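Local structure of aggregative adherence fimbrial subunit AggA (Escherichia coli O104:H4 str. C227-11, 4PH8) at residues V40-D44 with Q45-A49; P80-D83 with G84-F88. The protein serves as the major subunit of aggregative adherence fimbriae type I, probably assembling by donor-strand exchange and probably helping the bacteria adhere through fibronectin. One frame throughout, in Å; residues are numbered along the deposited sequence.

Interaction 1: residues V40-D44 with Q45-A49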
# COMPACT_ATOMS: atom_id res chain seq x y z
N VAL A 40 3.61 5.28 3.38
CA VAL A 40 3.98 4.68 4.66
C VAL A 40 5.23 5.37 5.21
O VAL A 40 6.18 5.64 4.48
CB VAL A 40 4.22 3.14 4.55
CG1 VAL A 40 4.39 2.54 5.93
CG2 VAL A 40 3.08 2.48 3.81
N THR A 41 5.23 5.64 6.50
CA THR A 41 6.40 6.21 7.15
C THR A 41 6.44 5.70 8.57
O THR A 41 5.61 4.88 8.99
CB THR A 41 6.39 7.76 7.08
OG1 THR A 41 7.68 8.29 7.44
CG2 THR A 41 5.30 8.35 7.95
N THR A 42 7.45 6.15 9.30
CA THR A 42 7.55 5.84 10.71
C THR A 42 8.21 7.05 11.41
O THR A 42 8.41 8.08 10.78
CB THR A 42 8.33 4.51 10.92
OG1 THR A 42 8.35 4.18 12.31
CG2 THR A 42 9.75 4.65 10.42
N SER A 43 8.54 6.92 12.69
CA SER A 43 9.06 8.05 13.47
C SER A 43 10.48 8.45 13.05
O SER A 43 11.24 7.65 12.49
CB SER A 43 9.05 7.73 14.96
OG SER A 43 10.01 6.71 15.22
N ASP A 44 10.86 9.69 13.35
CA ASP A 44 12.22 10.15 13.05
C ASP A 44 13.27 9.27 13.74
O ASP A 44 14.27 8.93 13.13
CB ASP A 44 12.41 11.60 13.46
CG ASP A 44 11.69 12.58 12.54
OD1 ASP A 44 11.21 12.19 11.44
OD2 ASP A 44 11.62 13.76 12.90
N GLN A 45 13.02 8.88 14.98
CA GLN A 45 13.97 8.01 15.67
C GLN A 45 14.10 6.65 15.00
O GLN A 45 15.20 6.13 14.86
CB GLN A 45 13.62 7.86 17.15
CG GLN A 45 13.96 9.11 17.97
CD GLN A 45 15.38 9.60 17.76
OE1 GLN A 45 15.61 10.59 17.05
NE2 GLN A 45 16.35 8.92 18.35
N CYS A 46 12.99 6.10 14.53
CA CYS A 46 13.05 4.82 13.82
C CYS A 46 13.76 4.91 12.47
O CYS A 46 14.44 3.96 12.06
CB CYS A 46 11.66 4.23 13.66
SG CYS A 46 11.08 3.61 15.23
N ILE A 47 13.64 6.06 11.81
CA ILE A 47 14.36 6.28 10.57
C ILE A 47 15.87 6.36 10.84
O ILE A 47 16.67 5.77 10.13
CB ILE A 47 13.84 7.53 9.82
CG1 ILE A 47 12.41 7.24 9.35
CG2 ILE A 47 14.70 7.85 8.63
CD1 ILE A 47 11.66 8.44 8.84
N LYS A 48 16.24 7.04 11.91
CA LYS A 48 17.64 7.13 12.29
C LYS A 48 18.19 5.75 12.61
O LYS A 48 19.36 5.47 12.38
CB LYS A 48 17.81 8.04 13.49
CG LYS A 48 17.57 9.50 13.20
CD LYS A 48 18.11 10.31 14.37
CE LYS A 48 17.33 11.56 14.65
NZ LYS A 48 17.70 12.05 16.01
N ALA A 49 17.33 4.89 13.15
CA ALA A 49 17.73 3.55 13.56
C ALA A 49 17.84 2.54 12.41
O ALA A 49 18.41 1.46 12.59
CB ALA A 49 16.76 3.02 14.61

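Interaction 2: residues P80-D83 with G84-F88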
# COMPACT_ATOMS: atom_id res chain seq x y z
N PRO A 80 1.10 -2.57 -8.49
CA PRO A 80 1.53 -1.24 -8.05
C PRO A 80 2.71 -0.65 -8.80
O PRO A 80 3.58 -1.37 -9.31
CB PRO A 80 1.91 -1.43 -6.58
CG PRO A 80 1.98 -2.88 -6.35
CD PRO A 80 1.31 -3.61 -7.47
N SER A 81 2.74 0.68 -8.81
CA SER A 81 3.92 1.47 -9.09
C SER A 81 4.41 2.07 -7.79
O SER A 81 3.61 2.41 -6.92
CB SER A 81 3.57 2.57 -10.08
OG SER A 81 3.18 1.97 -11.29
N ILE A 82 5.72 2.20 -7.67
CA ILE A 82 6.36 2.59 -6.43
C ILE A 82 7.39 3.69 -6.69
O ILE A 82 7.88 3.87 -7.82
CB ILE A 82 6.99 1.38 -5.71
CG1 ILE A 82 8.18 0.80 -6.49
CG2 ILE A 82 5.91 0.34 -5.44
CD1 ILE A 82 8.85 -0.39 -5.80
N ASP A 83 7.70 4.44 -5.64
CA ASP A 83 8.67 5.52 -5.80
C ASP A 83 10.08 4.98 -6.12
O ASP A 83 10.38 3.79 -5.96
CB ASP A 83 8.66 6.47 -4.59
CG ASP A 83 9.29 5.89 -3.34
OD1 ASP A 83 10.50 5.60 -3.37
OD2 ASP A 83 8.60 5.80 -2.28
N GLY A 84 10.92 5.87 -6.60
CA GLY A 84 12.23 5.48 -7.07
C GLY A 84 13.17 4.91 -6.04
O GLY A 84 14.17 4.28 -6.40
N GLY A 85 12.88 5.15 -4.76
CA GLY A 85 13.71 4.62 -3.69
C GLY A 85 13.26 3.30 -3.08
O GLY A 85 13.91 2.77 -2.20
N ALA A 86 12.12 2.81 -3.55
CA ALA A 86 11.52 1.57 -3.02
C ALA A 86 11.91 0.42 -3.93
O ALA A 86 12.50 0.61 -4.99
CB ALA A 86 10.01 1.71 -2.97
N ASP A 87 11.60 -0.79 -3.49
CA ASP A 87 11.85 -1.99 -4.28
C ASP A 87 10.72 -2.98 -4.11
O ASP A 87 10.03 -2.96 -3.10
CB ASP A 87 13.15 -2.67 -3.81
CG ASP A 87 14.37 -2.01 -4.34
OD1 ASP A 87 14.75 -2.29 -5.49
OD2 ASP A 87 15.00 -1.24 -3.58
N PHE A 88 10.57 -3.85 -5.09
CA PHE A 88 9.70 -5.02 -5.00
C PHE A 88 10.52 -6.20 -4.50
O PHE A 88 11.69 -6.31 -4.83
CB PHE A 88 9.16 -5.37 -6.37
CG PHE A 88 8.29 -4.32 -6.97
CD1 PHE A 88 7.00 -4.12 -6.49
CD2 PHE A 88 8.75 -3.52 -7.99
CE1 PHE A 88 6.20 -3.15 -7.04
CE2 PHE A 88 7.94 -2.54 -8.55
CZ PHE A 88 6.66 -2.36 -8.08

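Interaction 1: residues V40-D44 with Q45-A49
The peptide carbonyls of S43, the N-cap, and D44, in the first turn, are flat groups that accept from the next turn, each at its oxygen: I47 N bonds to S43 O at 3.0 Å and K48 N to D44 O at 3.0 Å. Aliphatic carbons crowd the same oxygens, I47 CG1 standing 3.4 Å from S43 O and K48 CG 3.3 Å from D44 O. Within the helix, the Q45 carboxamide is met at an edge, where K48 NZ lies in the amide plane on a lone pair of OE1 at 2.8 Å. The S43 side chain caps the helix. With chi1 at 68°, OG sits between its own backbone N and carbonyl carbon and accepts from C46 N at 3.1 Å, with an N-H...O angle of 156°. That hydroxyl also rests beside C46 SG, 3.3 Å away. T42 comes alongside: OG1, hydrogen-bonded to P15 O, faces C46 CB at 3.6 Å, while CG2 packs on I47 CG1 as the two side chains run past each other in opposite directions. D44 OD1 makes a salt bridge with K106 NZ. C46 is joined to C14 by a disulfide, tying the helix to the chain that leads into strand 17-20. The whole is a serine N-cap on the short helix 44-49, which follows strand 34-41 in a beta-sandwich of the donor-strand-complemented fimbrial type.

Interaction 2: residues P80-D83 with G84-F88
Apolar contacts bring I82 onto F88. The terminal CD1 lies over the centre of one ring face in a CH-pi contact, 3.7 Å from the centroid and 14° off the ring normal, and CG2 packs against CZ. With CD1 anti to CA (chi2 179°), the methyl reaches the ring and also touches A86 CB at 3.7 Å. The ring edge is met by a backbone oxygen: P80 O lies near the ring plane, 3.5 Å from F88 CZ, and P80 CG packs more loosely against CE1. Hydrogen bonds close the bend. A86 N donates to D83 O at 3.1 Å, completing a type I beta turn from D83 to A86. Inside it, the D83 carboxylate folds back over the chain and OD1 accepts from G85 N at 2.8 Å, closing an Asx turn; the bond is bent, with an N-H...O angle of 139°. Ionic and further polar contacts steady that carboxylate from outside, K99 pairing with OD1 and N109 N with OD2. The turn thus joins the end of strand 75-82, which pairs with strand 108-114, to strand 87-88, which pairs with strand 97-100; I97 of the latter touches P80, I82 and A86.

In the fold
Both interactions are local, partly buried contacts where a strand of the sheet ends. Interaction 1 follows strand 34-41 into a helix, its centre about 18 Å from the centre of the chain; interaction 2, whose centre lies about 11 Å from the same point, turns strand 75-82 toward strand 87-88. Both strands pair with strand 108-114. The contacts do not touch: their nearest atoms are about 7 Å apart. Interaction 1 rests on helix capping and helical backbone bonds, with a disulfide to C14 beside it, whereas 80-88 combines an aromatic-aliphatic cluster with a tight turn. In interaction 1, T42, C46 and I47 are buried while D44, Q45 and K48 are exposed; in interaction 2, P80 and A86 are buried and the two glycines exposed.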